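Local coordinates for protein putative esterase MT1895 (Mycobacterium tuberculosis, PDB 3S4K) that probably acts as a thioesterase of the PaaI family, perhaps hydrolysing 1,4-dihydroxy-2-naphthoyl-CoA, at residues G57-M62 and V120-D125. Residues are numbered along the deposited sequence; the frame is centred on the assembly and turned at random.
Sequences GVYCAM and VTITDD
The start of helix 56-75 packs against the end of strand 115-123, and Tyr59 and Ile122 are the residues where the two backbones come nearest, CA to CA 7.6 Å. No hydrogen bond links 57-62 to 120-125; they meet through three buried side chains, with Ile122 reaching from the strand to Tyr59 and Met62 on the helix. Ile122 and Met62 each have two conformers, and the details here belong to one of them. The outermost methyl of Ile122 does most of the touching: Ile122 CD1 lies 3.6 Å from Tyr59 CD1. The same methyl is 3.7 Å from Met62 SD, and it also reaches CB of both Tyr59 and Met62. With chi2 near extended (-156°), Ile122 holds that methyl out toward the helix, while its branch methyl CG2 stays closer to the strand and meets the Tyr59 ring at CD1 and CE1, 4.1 Å from each. CD1 of Ile122 approaches the ring obliquely. This is the hotdog fold of the thioesterase superfamily: a long helix, the sausage, wrapped by a curved antiparallel sheet, the bun, with Ile122 on the sheet's inner surface. The Met62 chain bends at its last torsion (chi3 76°), and its terminal methyl stays beside Ile122, Met62 CE to Ile122 CD1 4.1 Å. Val102 on the neighbouring strand 100-108 touches both Met62 and Ile122, and Val130 on strand 129-140 packs against Tyr59 and Ile122, extending the apolar layer on both sides of strand 115-123. On the side of the helix turned away from the strand, Cys60 packs against Cys60 of the second subunit.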
loop_
_atom_site.group_PDB
_atom_site.type_symbol
_atom_site.label_atom_id
_atom_site.label_comp_id
_atom_site.label_asym_id
_atom_site.label_seq_id
_atom_site.Cartn_x
_atom_site.Cartn_y
_atom_site.Cartn_z
ATOM N N GLY A 57 -0.827 -4.929 1.162
ATOM C CA GLY A 57 -1.332 -3.589 1.470
ATOM C C GLY A 57 -0.963 -3.062 2.837
ATOM O O GLY A 57 -0.812 -1.854 3.015
ATOM N N VAL A 58 -0.871 -3.953 3.826
ATOM C CA VAL A 58 -0.488 -3.564 5.195
ATOM C C VAL A 58 0.917 -2.990 5.217
ATOM O O VAL A 58 1.160 -1.915 5.781
ATOM C CB VAL A 58 -0.580 -4.780 6.144
ATOM C CG1 VAL A 58 0.082 -4.526 7.520
ATOM C CG2 VAL A 58 -2.029 -5.215 6.287
ATOM N N TYR A 59 1.832 -3.693 4.556
ATOM C CA TYR A 59 3.208 -3.225 4.409
ATOM C C TYR A 59 3.292 -1.942 3.586
ATOM O O TYR A 59 3.993 -1.013 3.973
ATOM C CB TYR A 59 4.107 -4.281 3.768
ATOM C CG TYR A 59 4.255 -5.549 4.584
ATOM C CD1 TYR A 59 4.561 -5.502 5.930
ATOM C CD2 TYR A 59 4.150 -6.793 3.984
ATOM C CE1 TYR A 59 4.699 -6.664 6.681
ATOM C CE2 TYR A 59 4.294 -7.968 4.718
ATOM C CZ TYR A 59 4.575 -7.902 6.051
ATOM O OH TYR A 59 4.730 -9.067 6.766
ATOM N N CYS A 60 2.619 -1.905 2.443
ATOM C CA CYS A 60 2.496 -0.636 1.712
ATOM C C CYS A 60 2.097 0.534 2.605
ATOM O O CYS A 60 2.682 1.603 2.546
ATOM C CB CYS A 60 1.501 -0.781 0.594
ATOM S SG CYS A 60 1.989 -1.922 -0.697
ATOM N N ALA A 61 1.093 0.318 3.445
ATOM C CA ALA A 61 0.567 1.367 4.292
ATOM C C ALA A 61 1.537 1.788 5.388
ATOM O O ALA A 61 1.723 2.972 5.684
ATOM C CB ALA A 61 -0.781 0.901 4.905
ATOM N N MET A 62 2.163 0.792 5.993
ATOM C CA MET A 62 3.212 0.998 7.002
ATOM C C MET A 62 4.332 1.855 6.436
ATOM O O MET A 62 4.777 2.845 7.043
ATOM C CB MET A 62 3.841 -0.334 7.417
ATOM C CG MET A 62 3.180 -1.067 8.553
ATOM S SD MET A 62 4.311 -2.359 9.147
ATOM C CE MET A 62 5.519 -1.445 10.100
ATOM N N VAL A 120 12.004 2.713 3.385
ATOM C CA VAL A 120 11.495 2.077 4.591
ATOM C C VAL A 120 11.668 0.576 4.449
ATOM O O VAL A 120 11.254 -0.012 3.438
ATOM C CB VAL A 120 10.013 2.398 4.814
ATOM C CG1 VAL A 120 9.518 1.772 6.132
ATOM C CG2 VAL A 120 9.775 3.917 4.763
ATOM N N THR A 121 12.276 -0.033 5.467
ATOM C CA THR A 121 12.545 -1.476 5.493
ATOM C C THR A 121 11.772 -2.066 6.665
ATOM O O THR A 121 11.906 -1.604 7.809
ATOM C CB THR A 121 14.059 -1.793 5.628
ATOM O OG1 THR A 121 14.784 -1.069 4.625
ATOM C CG2 THR A 121 14.351 -3.325 5.513
ATOM N N ILE A 122 11.004 -3.114 6.384
ATOM C CA ILE A 122 10.199 -3.795 7.397
ATOM C C ILE A 122 10.797 -5.158 7.705
ATOM O O ILE A 122 11.010 -5.959 6.795
ATOM C CB ILE A 122 8.755 -4.012 6.923
ATOM C CG1 ILE A 122 8.194 -2.719 6.322
ATOM C CG2 ILE A 122 7.906 -4.479 8.072
ATOM C CD1 ILE A 122 6.676 -2.639 6.374
ATOM N N THR A 123 11.098 -5.401 8.981
ATOM C CA THR A 123 11.644 -6.670 9.453
ATOM C C THR A 123 10.708 -7.388 10.437
ATOM O O THR A 123 9.864 -6.767 11.095
ATOM C CB THR A 123 13.027 -6.471 10.131
ATOM O OG1 THR A 123 12.959 -5.392 11.080
ATOM C CG2 THR A 123 14.108 -6.192 9.072
ATOM N N ASP A 124 10.868 -8.707 10.557
ATOM C CA ASP A 124 10.087 -9.498 11.508
ATOM C C ASP A 124 10.917 -9.787 12.765
ATOM O O ASP A 124 12.030 -9.268 12.921
ATOM C CB ASP A 124 9.565 -10.785 10.851
ATOM C CG ASP A 124 10.675 -11.826 10.530
ATOM O OD1 ASP A 124 11.859 -11.672 10.920
ATOM O OD2 ASP A 124 10.338 -12.847 9.873
ATOM N N ASP A 125 10.384 -10.601 13.667
ATOM C CA ASP A 125 11.097 -10.851 14.936
ATOM C C ASP A 125 12.332 -11.770 14.863
ATOM O O ASP A 125 12.943 -12.052 15.902
ATOM C CB ASP A 125 10.126 -11.258 16.049
ATOM C CG ASP A 125 9.539 -12.636 15.872
ATOM O OD1 ASP A 125 10.032 -13.423 15.024
ATOM O OD2 ASP A 125 8.565 -12.945 16.615
#